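Local coordinates for protein homocysteine S-methyltransferase (Escherichia coli, PDB 5DMM) that catalyses zinc-dependent methyl transfer from S-methylmethionine, or less efficiently S-adenosylmethionine, to homocysteine, yielding methionine, at residues Leu116-Val122 with Ala162-Glu168; Ala189-Phe195 with Gln221-Ile227; Leu232-Thr236 with Tyr280-Trp284. The contacts are given in a common frame with arbitrary orientation. Residues are numbered along the deposited sequence.

Interaction 1 (Leu116-Val122 with Ala162-Glu168). With HCS (2-amino-4-mercapto-butyric acid), chain F.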
ATOM      1  N   LEU A 116     -12.373  10.700  -2.262  1.00 18.62           N
ATOM      2  CA  LEU A 116     -11.947   9.338  -1.948  1.00 16.35           C
ATOM      3  C   LEU A 116     -10.934   8.876  -3.005  1.00 19.61           C
ATOM      4  O   LEU A 116     -11.093   9.153  -4.199  1.00 21.91           O
ATOM      5  CB  LEU A 116     -13.140   8.373  -1.896  1.00 16.79           C
ATOM      6  CG  LEU A 116     -14.271   8.668  -0.907  1.00 21.36           C
ATOM      7  CD1 LEU A 116     -15.324   7.577  -0.967  1.00 18.20           C
ATOM      8  CD2 LEU A 116     -13.740   8.814   0.520  1.00 18.42           C
ATOM      9  N   LEU A 117      -9.898   8.173  -2.562  1.00 16.02           N
ATOM     10  CA  LEU A 117      -8.823   7.756  -3.448  1.00 15.08           C
ATOM     11  C   LEU A 117      -8.764   6.235  -3.615  1.00 15.10           C
ATOM     12  O   LEU A 117      -9.302   5.476  -2.787  1.00 16.17           O
ATOM     13  CB  LEU A 117      -7.485   8.269  -2.925  1.00 16.24           C
ATOM     14  CG  LEU A 117      -7.358   9.792  -2.807  1.00 19.09           C
ATOM     15  CD1 LEU A 117      -6.041  10.162  -2.158  1.00 18.32           C
ATOM     16  CD2 LEU A 117      -7.504  10.443  -4.176  1.00 17.45           C
ATOM     17  N   VAL A 118      -8.125   5.807  -4.702  1.00 15.90           N
ATOM     18  CA  VAL A 118      -7.768   4.407  -4.902  1.00 15.27           C
ATOM     19  C   VAL A 118      -6.253   4.316  -5.127  1.00 16.49           C
ATOM     20  O   VAL A 118      -5.712   4.937  -6.047  1.00 15.72           O
ATOM     21  CB  VAL A 118      -8.513   3.784  -6.103  1.00 16.68           C
ATOM     22  CG1 VAL A 118      -8.040   2.342  -6.354  1.00 15.03           C
ATOM     23  CG2 VAL A 118     -10.020   3.826  -5.892  1.00 18.08           C
ATOM     24  N   ALA A 119      -5.564   3.562  -4.283  1.00 11.36           N
ATOM     25  CA  ALA A 119      -4.128   3.402  -4.446  1.00 13.61           C
ATOM     26  C   ALA A 119      -3.830   2.006  -4.951  1.00 12.59           C
ATOM     27  O   ALA A 119      -4.301   1.031  -4.369  1.00 13.64           O
ATOM     28  CB  ALA A 119      -3.409   3.662  -3.137  1.00 13.48           C
ATOM     29  N   GLY A 120      -3.034   1.904  -6.014  1.00 12.85           N
ATOM     30  CA  GLY A 120      -2.670   0.596  -6.548  1.00 13.82           C
ATOM     31  C   GLY A 120      -1.519  -0.014  -5.761  1.00 11.54           C
ATOM     32  O   GLY A 120      -0.435   0.570  -5.679  1.00 13.98           O
ATOM     33  N   SER A 121      -1.749  -1.187  -5.178  1.00 16.13           N
ATOM     34  CA  SER A 121      -0.716  -1.833  -4.378  1.00 14.48           C
ATOM     35  C   SER A 121       0.423  -2.391  -5.234  1.00 15.49           C
ATOM     36  O   SER A 121       0.203  -3.191  -6.162  1.00 13.34           O
ATOM     37  CB  SER A 121      -1.296  -2.963  -3.544  1.00 17.00           C
ATOM     38  OG  SER A 121      -0.229  -3.669  -2.952  1.00 17.01           O
ATOM     39  N   VAL A 122       1.637  -1.968  -4.894  1.00 15.28           N
ATOM     40  CA  VAL A 122       2.862  -2.481  -5.483  1.00 12.89           C
ATOM     41  C   VAL A 122       3.712  -3.127  -4.399  1.00 16.32           C
ATOM     42  O   VAL A 122       4.343  -2.436  -3.587  1.00 16.00           O
ATOM     43  CB  VAL A 122       3.656  -1.359  -6.181  1.00 14.03           C
ATOM     44  CG1 VAL A 122       5.071  -1.822  -6.551  1.00 16.25           C
ATOM     45  CG2 VAL A 122       2.900  -0.886  -7.413  1.00 12.92           C
ATOM     46  N   ALA A 162      -5.820   4.021 -11.187  1.00 16.70           N
ATOM     47  CA  ALA A 162      -5.369   4.294  -9.819  1.00 17.32           C
ATOM     48  C   ALA A 162      -4.986   5.765  -9.663  1.00 16.38           C
ATOM     49  O   ALA A 162      -4.364   6.334 -10.562  1.00 14.36           O
ATOM     50  CB  ALA A 162      -4.178   3.403  -9.462  1.00 16.54           C
ATOM     51  N   ASP A 163      -5.357   6.375  -8.537  1.00 16.19           N
ATOM     52  CA  ASP A 163      -4.990   7.765  -8.259  1.00 17.36           C
ATOM     53  C   ASP A 163      -3.530   7.864  -7.894  1.00 16.59           C
ATOM     54  O   ASP A 163      -2.861   8.858  -8.206  1.00 20.40           O
ATOM     55  CB  ASP A 163      -5.854   8.343  -7.135  1.00 18.83           C
ATOM     56  CG  ASP A 163      -7.320   8.332  -7.490  1.00 23.20           C
ATOM     57  OD1 ASP A 163      -7.672   8.932  -8.531  1.00 26.42           O
ATOM     58  OD2 ASP A 163      -8.108   7.704  -6.750  1.00 19.98           O
ATOM     59  N   LEU A 164      -3.040   6.841  -7.214  1.00 17.07           N
ATOM     60  CA  LEU A 164      -1.618   6.768  -6.917  1.00 17.16           C
ATOM     61  C   LEU A 164      -1.194   5.333  -6.656  1.00 18.40           C
ATOM     62  O   LEU A 164      -2.023   4.425  -6.622  1.00 17.24           O
ATOM     63  CB  LEU A 164      -1.263   7.647  -5.724  1.00 20.07           C
ATOM     64  CG  LEU A 164      -1.752   7.237  -4.340  1.00 14.00           C
ATOM     65  CD1 LEU A 164      -1.095   8.175  -3.321  1.00 23.41           C
ATOM     66  CD2 LEU A 164      -3.256   7.330  -4.200  1.00 21.52           C
ATOM     67  N   LEU A 165       0.110   5.148  -6.499  1.00 14.57           N
ATOM     68  CA  LEU A 165       0.696   3.841  -6.286  1.00 13.26           C
ATOM     69  C   LEU A 165       1.138   3.736  -4.846  1.00 16.58           C
ATOM     70  O   LEU A 165       1.803   4.635  -4.310  1.00 16.09           O
ATOM     71  CB  LEU A 165       1.885   3.605  -7.211  1.00 14.21           C
ATOM     72  CG  LEU A 165       1.621   3.716  -8.713  1.00 18.65           C
ATOM     73  CD1 LEU A 165       2.900   3.533  -9.513  1.00 16.33           C
ATOM     74  CD2 LEU A 165       0.593   2.672  -9.149  1.00 13.80           C
ATOM     75  N   ALA A 166       0.745   2.641  -4.221  1.00 14.33           N
ATOM     76  CA  ALA A 166       1.208   2.300  -2.881  1.00 13.65           C
ATOM     77  C   ALA A 166       2.361   1.307  -2.989  1.00 16.70           C
ATOM     78  O   ALA A 166       2.145   0.086  -3.042  1.00 15.95           O
ATOM     79  CB  ALA A 166       0.074   1.713  -2.070  1.00 13.69           C
ATOM     80  N   CYS A 167       3.582   1.822  -3.061  1.00 13.90           N
ATOM     81  CA  CYS A 167       4.753   0.961  -3.137  1.00 13.63           C
ATOM     82  C   CYS A 167       5.092   0.623  -1.695  1.00 14.87           C
ATOM     83  O   CYS A 167       5.592   1.472  -0.968  1.00 17.71           O
ATOM     84  CB  CYS A 167       5.905   1.665  -3.846  1.00 17.44           C
ATOM     85  SG  CYS A 167       5.469   2.179  -5.532  1.00 18.66           S
ATOM     86  N   GLU A 168       4.803  -0.603  -1.281  1.00 14.05           N
ATOM     87  CA  GLU A 168       4.713  -0.898   0.149  1.00 15.93           C
ATOM     88  C   GLU A 168       5.442  -2.157   0.592  1.00 16.97           C
ATOM     89  O   GLU A 168       5.749  -3.035  -0.221  1.00 15.83           O
ATOM     90  CB  GLU A 168       3.245  -1.019   0.541  1.00 18.45           C
ATOM     91  CG  GLU A 168       2.522  -2.156  -0.205  1.00 16.01           C
ATOM     92  CD  GLU A 168       1.051  -2.254   0.150  1.00 23.80           C
ATOM     93  OE1 GLU A 168       0.606  -1.533   1.069  1.00 19.30           O
ATOM     94  OE2 GLU A 168       0.338  -3.062  -0.495  1.00 19.31           O
TER
HETATM   95  N   HCS F 505      -1.325  -6.577   0.698  0.82 37.06           N
HETATM   96  CA  HCS F 505      -1.242  -5.580   1.747  0.82 36.38           C
HETATM   97  CB  HCS F 505       0.194  -5.485   2.247  0.82 34.42           C
HETATM   98  CG  HCS F 505       0.656  -6.812   2.837  0.82 35.27           C
HETATM   99  SD  HCS F 505       2.220  -6.572   3.716  0.82 38.40           S
HETATM  100  C   HCS F 505      -1.672  -4.249   1.206  0.82 34.89           C
HETATM  101  OXT HCS F 505      -1.991  -4.170   0.001  0.82 25.42           O
HETATM  102  O   HCS F 505      -1.694  -3.268   1.981  0.82 35.94           O
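Two neighbouring parallel strands of the TIM barrel run from its N-terminal rim to the homocysteine pocket. Along 162-168, A162 lies just ahead of the pairing, its CB 3.9 Å from G120 N. D163 grips V118 twice: its N donates to V118 O (2.9 Å), and its OD2 accepts V118 N (2.8 Å), so the side chain takes over a backbone acceptor's role where the ladder begins. L164 N adds a weak bond to V118 O (3.5 Å), and L164 O receives G120 N (2.8 Å). L164 CD2 reaches A119 CB (3.8 Å) on the barrel-interior face. The next residue, L165, points to the outer face opposite side-chain-less G120. A166 continues the parallel pattern, its N bonded to G120 O and its O to V122 N (both 2.8 Å), while its CB meets A119 CB at 4.1 Å. C167 returns to the outer face, SG 4.0 Å from V122 CB. E168 N closes the ladder on V122 O (3.0 Å), and its carboxylate swings back so that OE2 accepts S121 OG (2.6 Å). S121 and E168 line the homocysteine pocket, E168 OE2 lying 2.6 Å from ligand OXT. E168 OE1 is hydrogen-bonded to Y253. Strands 65-67 and 191-197 flank the pair, W192 packs on A119, L164 and A166 inside the barrel, and helix 85-109 lies against V118 and salt-bridges D163 through R103.

Interaction 2 (Ala189-Phe195 with Gln221-Ile227)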
ATOM      1  N   ALA A 189       2.296   9.654 -12.855  1.00 18.73           N
ATOM      2  CA  ALA A 189       2.193   8.796 -11.685  1.00 20.57           C
ATOM      3  C   ALA A 189       2.608   9.531 -10.425  1.00 18.81           C
ATOM      4  O   ALA A 189       3.533  10.336 -10.442  1.00 17.83           O
ATOM      5  CB  ALA A 189       3.050   7.542 -11.863  1.00 19.45           C
ATOM      6  N   ARG A 190       1.919   9.232  -9.331  1.00 16.67           N
ATOM      7  CA  ARG A 190       2.340   9.667  -8.002  1.00 16.86           C
ATOM      8  C   ARG A 190       2.365   8.438  -7.100  1.00 20.34           C
ATOM      9  O   ARG A 190       1.585   7.511  -7.320  1.00 18.46           O
ATOM     10  CB  ARG A 190       1.395  10.741  -7.460  1.00 20.63           C
ATOM     11  CG  ARG A 190       1.311  11.987  -8.348  1.00 24.64           C
ATOM     12  CD  ARG A 190       2.630  12.749  -8.348  1.00 21.74           C
ATOM     13  NE  ARG A 190       2.556  14.002  -9.101  1.00 27.19           N
ATOM     14  CZ  ARG A 190       2.821  14.115 -10.404  1.00 32.22           C
ATOM     15  NH1 ARG A 190       3.177  13.048 -11.114  1.00 23.53           N
ATOM     16  NH2 ARG A 190       2.734  15.298 -11.001  1.00 29.08           N
ATOM     17  N   ALA A 191       3.253   8.410  -6.104  1.00 14.76           N
ATOM     18  CA  ALA A 191       3.354   7.233  -5.235  1.00 15.05           C
ATOM     19  C   ALA A 191       3.734   7.580  -3.802  1.00 17.01           C
ATOM     20  O   ALA A 191       4.371   8.613  -3.559  1.00 14.84           O
ATOM     21  CB  ALA A 191       4.380   6.249  -5.801  1.00 15.67           C
ATOM     22  N   TRP A 192       3.361   6.712  -2.863  1.00 14.52           N
ATOM     23  CA  TRP A 192       4.041   6.691  -1.576  1.00 14.83           C
ATOM     24  C   TRP A 192       4.935   5.467  -1.564  1.00 14.87           C
ATOM     25  O   TRP A 192       4.693   4.503  -2.287  1.00 14.10           O
ATOM     26  CB  TRP A 192       3.066   6.721  -0.371  1.00 13.74           C
ATOM     27  CG  TRP A 192       2.288   5.458   0.023  1.00 13.12           C
ATOM     28  CD1 TRP A 192       2.795   4.289   0.531  1.00 13.77           C
ATOM     29  CD2 TRP A 192       0.858   5.301   0.022  1.00 14.20           C
ATOM     30  NE1 TRP A 192       1.767   3.406   0.815  1.00 14.32           N
ATOM     31  CE2 TRP A 192       0.574   4.007   0.517  1.00 16.53           C
ATOM     32  CE3 TRP A 192      -0.207   6.128  -0.352  1.00 14.18           C
ATOM     33  CZ2 TRP A 192      -0.736   3.527   0.650  1.00 17.87           C
ATOM     34  CZ3 TRP A 192      -1.502   5.652  -0.214  1.00 15.49           C
ATOM     35  CH2 TRP A 192      -1.757   4.365   0.277  1.00 18.33           C
ATOM     36  N   PHE A 193       6.014   5.559  -0.800  1.00 11.70           N
ATOM     37  CA  PHE A 193       6.928   4.452  -0.568  1.00 13.78           C
ATOM     38  C   PHE A 193       6.908   4.134   0.918  1.00 15.42           C
ATOM     39  O   PHE A 193       7.235   4.994   1.750  1.00 16.84           O
ATOM     40  CB  PHE A 193       8.359   4.804  -1.010  1.00 13.59           C
ATOM     41  CG  PHE A 193       8.615   4.635  -2.495  1.00 16.89           C
ATOM     42  CD1 PHE A 193       7.773   5.211  -3.439  1.00 18.26           C
ATOM     43  CD2 PHE A 193       9.725   3.934  -2.942  1.00 17.52           C
ATOM     44  CE1 PHE A 193       8.019   5.059  -4.816  1.00 18.01           C
ATOM     45  CE2 PHE A 193       9.982   3.782  -4.318  1.00 18.95           C
ATOM     46  CZ  PHE A 193       9.127   4.347  -5.250  1.00 19.46           C
ATOM     47  N   SER A 194       6.514   2.911   1.245  1.00 13.16           N
ATOM     48  CA  SER A 194       6.460   2.480   2.630  1.00 15.57           C
ATOM     49  C   SER A 194       7.347   1.254   2.829  1.00 16.31           C
ATOM     50  O   SER A 194       7.374   0.361   1.981  1.00 14.62           O
ATOM     51  CB  SER A 194       5.016   2.199   3.032  1.00 15.89           C
ATOM     52  OG  SER A 194       4.955   1.735   4.371  1.00 19.71           O
ATOM     53  N   PHE A 195       8.054   1.226   3.960  1.00 15.14           N
ATOM     54  CA  PHE A 195       9.175   0.315   4.201  1.00 16.02           C
ATOM     55  C   PHE A 195       8.955  -0.652   5.357  1.00 18.34           C
ATOM     56  O   PHE A 195       8.221  -0.340   6.305  1.00 16.45           O
ATOM     57  CB  PHE A 195      10.449   1.124   4.502  1.00 16.59           C
ATOM     58  CG  PHE A 195      10.628   2.313   3.612  1.00 17.36           C
ATOM     59  CD1 PHE A 195      10.802   2.145   2.247  1.00 16.10           C
ATOM     60  CD2 PHE A 195      10.613   3.592   4.133  1.00 19.97           C
ATOM     61  CE1 PHE A 195      10.958   3.235   1.417  1.00 20.51           C
ATOM     62  CE2 PHE A 195      10.771   4.693   3.304  1.00 18.96           C
ATOM     63  CZ  PHE A 195      10.940   4.510   1.945  1.00 16.75           C
ATOM     64  N   GLN A 221       7.785  12.742  -7.747  1.00 18.53           N
ATOM     65  CA  GLN A 221       6.603  11.892  -7.832  1.00 14.68           C
ATOM     66  C   GLN A 221       6.323  11.121  -6.550  1.00 16.97           C
ATOM     67  O   GLN A 221       5.206  10.635  -6.361  1.00 14.47           O
ATOM     68  CB  GLN A 221       6.734  10.896  -8.968  1.00 14.64           C
ATOM     69  CG  GLN A 221       6.680  11.521 -10.332  1.00 15.20           C
ATOM     70  CD  GLN A 221       7.106  10.540 -11.387  1.00 19.34           C
ATOM     71  OE1 GLN A 221       8.282  10.176 -11.463  1.00 19.71           O
ATOM     72  NE2 GLN A 221       6.148  10.070 -12.191  1.00 15.57           N
ATOM     73  N   VAL A 222       7.336  10.974  -5.696  1.00 16.69           N
ATOM     74  CA  VAL A 222       7.144  10.331  -4.397  1.00 13.71           C
ATOM     75  C   VAL A 222       6.604  11.368  -3.416  1.00 18.68           C
ATOM     76  O   VAL A 222       7.326  12.261  -2.952  1.00 20.54           O
ATOM     77  CB  VAL A 222       8.444   9.700  -3.863  1.00 15.85           C
ATOM     78  CG1 VAL A 222       8.207   9.082  -2.492  1.00 20.17           C
ATOM     79  CG2 VAL A 222       8.962   8.633  -4.830  1.00 16.98           C
ATOM     80  N   VAL A 223       5.314  11.271  -3.129  1.00 16.93           N
ATOM     81  CA  VAL A 223       4.640  12.329  -2.382  1.00 19.88           C
ATOM     82  C   VAL A 223       4.430  12.006  -0.902  1.00 18.92           C
ATOM     83  O   VAL A 223       3.915  12.845  -0.152  1.00 19.39           O
ATOM     84  CB  VAL A 223       3.280  12.652  -3.017  1.00 17.29           C
ATOM     85  CG1 VAL A 223       3.480  13.212  -4.429  1.00 23.39           C
ATOM     86  CG2 VAL A 223       2.417  11.405  -3.070  1.00 20.74           C
ATOM     87  N   ALA A 224       4.817  10.801  -0.489  1.00 14.39           N
ATOM     88  CA  ALA A 224       4.765  10.417   0.919  1.00 16.11           C
ATOM     89  C   ALA A 224       5.657   9.197   1.179  1.00 17.86           C
ATOM     90  O   ALA A 224       5.958   8.419   0.265  1.00 15.20           O
ATOM     91  CB  ALA A 224       3.316  10.150   1.352  1.00 15.24           C
ATOM     92  N   LEU A 225       6.096   9.059   2.423  1.00 16.21           N
ATOM     93  CA  LEU A 225       7.041   8.022   2.853  1.00 17.61           C
ATOM     94  C   LEU A 225       6.548   7.457   4.166  1.00 16.71           C
ATOM     95  O   LEU A 225       5.964   8.185   4.954  1.00 15.53           O
ATOM     96  CB  LEU A 225       8.449   8.596   3.076  1.00 25.42           C
ATOM     97  CG  LEU A 225       9.176   9.330   1.965  1.00 26.37           C
ATOM     98  CD1 LEU A 225      10.557   9.683   2.422  1.00 18.74           C
ATOM     99  CD2 LEU A 225       9.238   8.415   0.779  1.00 25.97           C
ATOM    100  N   GLY A 226       6.813   6.193   4.451  1.00 14.39           N
ATOM    101  CA  GLY A 226       6.450   5.712   5.772  1.00 13.53           C
ATOM    102  C   GLY A 226       6.760   4.267   6.048  1.00 13.91           C
ATOM    103  O   GLY A 226       7.686   3.710   5.480  1.00 16.02           O
ATOM    104  N   ILE A 227       5.977   3.670   6.942  1.00 14.26           N
ATOM    105  CA  ILE A 227       6.208   2.294   7.356  1.00 14.25           C
ATOM    106  C   ILE A 227       4.902   1.496   7.363  1.00 15.16           C
ATOM    107  O   ILE A 227       3.826   2.036   7.633  1.00 15.30           O
ATOM    108  CB  ILE A 227       6.852   2.248   8.759  1.00 16.08           C
ATOM    109  CG1 ILE A 227       5.977   3.030   9.736  1.00 16.53           C
ATOM    110  CG2 ILE A 227       8.273   2.818   8.703  1.00 18.61           C
ATOM    111  CD1 ILE A 227       6.407   2.929  11.208  1.00 18.49           C
TER
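A189 O starts the contact by accepting Q221 NE2 (3.2 Å), an amide also bonded to L183 O, and R190 NH1 (2.8 Å). R190 CD packs 4.0 Å from V223 CG1. A191 then bonds through both backbone atoms: N to Q221 O (3.0 Å), O from V223 N (2.9 Å). Between the A191-V222 and F193-L225 pairs the partner strand carries one extra residue, a beta bulge at V223-A224; W192 CB packs on A224 CB (3.8 Å). These are adjacent parallel strands in the TIM-barrel sheet; W192 projects into its interior, NE1 bonded to Y253, whereas A191, F193 and F195 point outward to helix 173-183. F193 N donates to A224 O (3.1 Å) and F193 O accepts G226 N (3.0 Å), while CE1 meets V222 CG2 at 3.7 Å. S194, paired with G226, points to the interior face and turns OG to N228 OD1. F195 N bonds G226 O (2.9 Å), and its CZ lies 4.4 Å from L225 CD2, where L216 of helix 209-217 also packs.

Interaction 3 (Leu232-Thr236 with Tyr280-Trp284)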
ATOM      1  N   LEU A 232       3.020  -2.950  16.257  1.00 26.87           N
ATOM      2  CA  LEU A 232       2.518  -1.728  16.868  1.00 26.62           C
ATOM      3  C   LEU A 232       3.560  -1.040  17.741  1.00 26.96           C
ATOM      4  O   LEU A 232       3.750   0.173  17.647  1.00 27.59           O
ATOM      5  CB  LEU A 232       1.277  -2.015  17.711  1.00 29.58           C
ATOM      6  CG  LEU A 232      -0.080  -1.684  17.096  1.00 30.50           C
ATOM      7  CD1 LEU A 232      -1.175  -1.893  18.139  1.00 30.38           C
ATOM      8  CD2 LEU A 232      -0.113  -0.260  16.548  1.00 30.63           C
ATOM      9  N   GLU A 233       4.250  -1.816  18.570  1.00 28.47           N
ATOM     10  CA  GLU A 233       5.188  -1.252  19.541  1.00 36.52           C
ATOM     11  C   GLU A 233       6.427  -0.650  18.889  1.00 28.34           C
ATOM     12  O   GLU A 233       7.226  -0.011  19.559  1.00 30.04           O
ATOM     13  CB  GLU A 233       5.617  -2.314  20.559  1.00 35.43           C
ATOM     14  CG  GLU A 233       6.369  -3.498  19.965  1.00 41.13           C
ATOM     15  CD  GLU A 233       5.488  -4.719  19.767  1.00 50.92           C
ATOM     16  OE1 GLU A 233       4.267  -4.555  19.537  1.00 48.28           O
ATOM     17  OE2 GLU A 233       6.020  -5.849  19.847  1.00 63.00           O
ATOM     18  N   ASN A 234       6.592  -0.857  17.586  1.00 25.74           N
ATOM     19  CA  ASN A 234       7.792  -0.387  16.901  1.00 27.80           C
ATOM     20  C   ASN A 234       7.548   0.805  15.969  1.00 27.06           C
ATOM     21  O   ASN A 234       8.482   1.321  15.342  1.00 28.09           O
ATOM     22  CB  ASN A 234       8.423  -1.547  16.120  1.00 30.05           C
ATOM     23  CG  ASN A 234       8.951  -2.635  17.036  1.00 33.29           C
ATOM     24  OD1 ASN A 234       9.362  -2.358  18.159  1.00 37.43           O
ATOM     25  ND2 ASN A 234       8.945  -3.874  16.560  1.00 33.55           N
ATOM     26  N   THR A 235       6.300   1.259  15.905  1.00 21.26           N
ATOM     27  CA  THR A 235       5.913   2.315  14.970  1.00 22.87           C
ATOM     28  C   THR A 235       6.390   3.709  15.353  1.00 23.42           C
ATOM     29  O   THR A 235       6.954   4.413  14.530  1.00 19.33           O
ATOM     30  CB  THR A 235       4.393   2.390  14.807  1.00 20.86           C
ATOM     31  OG1 THR A 235       3.780   2.573  16.089  1.00 23.74           O
ATOM     32  CG2 THR A 235       3.869   1.106  14.167  1.00 19.85           C
ATOM     33  N   THR A 236       6.147   4.116  16.591  1.00 21.95           N
ATOM     34  CA  THR A 236       6.380   5.505  16.969  1.00 20.98           C
ATOM     35  C   THR A 236       7.854   5.900  16.863  1.00 18.79           C
ATOM     36  O   THR A 236       8.170   6.979  16.374  1.00 20.36           O
ATOM     37  CB  THR A 236       5.834   5.781  18.399  1.00 21.48           C
ATOM     38  OG1 THR A 236       4.415   5.580  18.388  1.00 22.78           O
ATOM     39  CG2 THR A 236       6.114   7.222  18.826  1.00 21.21           C
ATOM     40  N   TYR A 280      -2.819   5.004  19.251  1.00 18.94           N
ATOM     41  CA  TYR A 280      -1.549   5.609  18.856  1.00 22.04           C
ATOM     42  C   TYR A 280      -1.682   6.870  18.013  1.00 19.60           C
ATOM     43  O   TYR A 280      -0.688   7.544  17.741  1.00 17.78           O
ATOM     44  CB  TYR A 280      -0.716   4.595  18.074  1.00 20.94           C
ATOM     45  CG  TYR A 280      -0.098   3.518  18.921  1.00 22.72           C
ATOM     46  CD1 TYR A 280       1.230   3.603  19.312  1.00 25.84           C
ATOM     47  CD2 TYR A 280      -0.841   2.411  19.334  1.00 22.25           C
ATOM     48  CE1 TYR A 280       1.804   2.624  20.084  1.00 31.91           C
ATOM     49  CE2 TYR A 280      -0.277   1.429  20.108  1.00 27.00           C
ATOM     50  CZ  TYR A 280       1.048   1.539  20.481  1.00 31.27           C
ATOM     51  OH  TYR A 280       1.625   0.564  21.259  1.00 37.47           O
ATOM     52  N   LEU A 281      -2.897   7.186  17.581  1.00 19.06           N
ATOM     53  CA  LEU A 281      -3.103   8.277  16.642  1.00 18.82           C
ATOM     54  C   LEU A 281      -2.469   9.615  17.098  1.00 23.79           C
ATOM     55  O   LEU A 281      -1.812  10.284  16.295  1.00 20.53           O
ATOM     56  CB  LEU A 281      -4.599   8.437  16.365  1.00 23.03           C
ATOM     57  CG  LEU A 281      -5.101   9.590  15.493  1.00 30.17           C
ATOM     58  CD1 LEU A 281      -4.249   9.780  14.263  1.00 32.82           C
ATOM     59  CD2 LEU A 281      -6.542   9.324  15.084  1.00 39.10           C
ATOM     60  N   PRO A 282      -2.635  10.003  18.376  1.00 20.59           N
ATOM     61  CA  PRO A 282      -1.963  11.259  18.753  1.00 18.72           C
ATOM     62  C   PRO A 282      -0.426  11.217  18.677  1.00 18.37           C
ATOM     63  O   PRO A 282       0.150  12.198  18.198  1.00 18.97           O
ATOM     64  CB  PRO A 282      -2.431  11.488  20.200  1.00 23.37           C
ATOM     65  CG  PRO A 282      -3.706  10.751  20.299  1.00 19.70           C
ATOM     66  CD  PRO A 282      -3.550   9.535  19.432  1.00 20.13           C
ATOM     67  N   GLN A 283       0.220  10.144  19.134  1.00 17.49           N
ATOM     68  CA  GLN A 283       1.675  10.026  19.029  1.00 16.63           C
ATOM     69  C   GLN A 283       2.109  10.083  17.570  1.00 15.39           C
ATOM     70  O   GLN A 283       3.088  10.738  17.224  1.00 17.63           O
ATOM     71  CB  GLN A 283       2.203   8.708  19.585  1.00 25.22           C
ATOM     72  CG  GLN A 283       2.176   8.487  21.062  1.00 38.26           C
ATOM     73  CD  GLN A 283       2.298   7.003  21.357  1.00 33.22           C
ATOM     74  OE1 GLN A 283       3.189   6.324  20.830  1.00 30.19           O
ATOM     75  NE2 GLN A 283       1.372   6.480  22.156  1.00 34.74           N
ATOM     76  N   TRP A 284       1.393   9.343  16.732  1.00 16.27           N
ATOM     77  CA  TRP A 284       1.743   9.260  15.312  1.00 16.61           C
ATOM     78  C   TRP A 284       1.595  10.598  14.618  1.00 16.23           C
ATOM     79  O   TRP A 284       2.482  11.007  13.862  1.00 15.39           O
ATOM     80  CB  TRP A 284       0.869   8.218  14.606  1.00 15.06           C
ATOM     81  CG  TRP A 284       1.177   6.831  15.002  1.00 15.19           C
ATOM     82  CD1 TRP A 284       2.273   6.392  15.693  1.00 17.95           C
ATOM     83  CD2 TRP A 284       0.388   5.673  14.724  1.00 15.18           C
ATOM     84  NE1 TRP A 284       2.206   5.030  15.865  1.00 18.71           N
ATOM     85  CE2 TRP A 284       1.060   4.565  15.276  1.00 16.39           C
ATOM     86  CE3 TRP A 284      -0.830   5.471  14.065  1.00 14.60           C
ATOM     87  CZ2 TRP A 284       0.547   3.264  15.205  1.00 16.12           C
ATOM     88  CZ3 TRP A 284      -1.343   4.179  13.997  1.00 15.42           C
ATOM     89  CH2 TRP A 284      -0.651   3.094  14.560  1.00 16.56           C
TER
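On the outer layer of the TIM barrel, the turn leading into helix 235-243 and its first residues meet Y280 and the first turn of helix 281-286. A short polar chain joins them through the hydroxyls of two adjacent threonines. T235 OG1 both gives and accepts: it donates to L232 O (2.9 Å) in its own turn and receives the indole W284 NE1 (2.9 Å) from the other segment, though the N-H...O angle of 137° leaves that bond bent. L232 O also takes T235 N (3.3 Å), so this carbonyl accepts from both N and OG1 of T235, closing the turn 232-235. T236 OG1 donates to Q283 OE1 (2.8 Å), a more exposed bond than the one to the buried indole. W284 N is satisfied by Y280 O (2.9 Å); the bonds between the segments are all made by side chains. Beside these polar links the rest of the contact is apolar: P254 backs L232, T235 and W284. L232 CD2 touches the edge of the W284 ring at CZ2 (3.8 Å) and makes a CH-pi contact over the Y280 face, 4.2 Å from CD2 to the ring centroid.

From the N terminus, the contacts follow one another in series, none nested or crossing. Interaction 1 closes the 123-161 connection, with helices 125-129 and 143-159, as a beta-alpha-beta crossover. Interaction 2 does likewise for 196-220, which carries strand 202-203 and helix 209-217. Interaction 3 spans 237-279, including strand 250-253 and an unmodelled part, and joins the N-terminal ends of two outer-layer helices and their preceding residues. Interactions 1 and 2 share the barrel wall: C167 O to S194 N (2.8 Å) and L165 N to R190 O (2.9 Å) are probable hydrogen bonds. Interaction 3 touches interaction 2 through I227 CD1 and T235 O (3.7 Å), but stays about 14 Å from interaction 1 between nearest atoms.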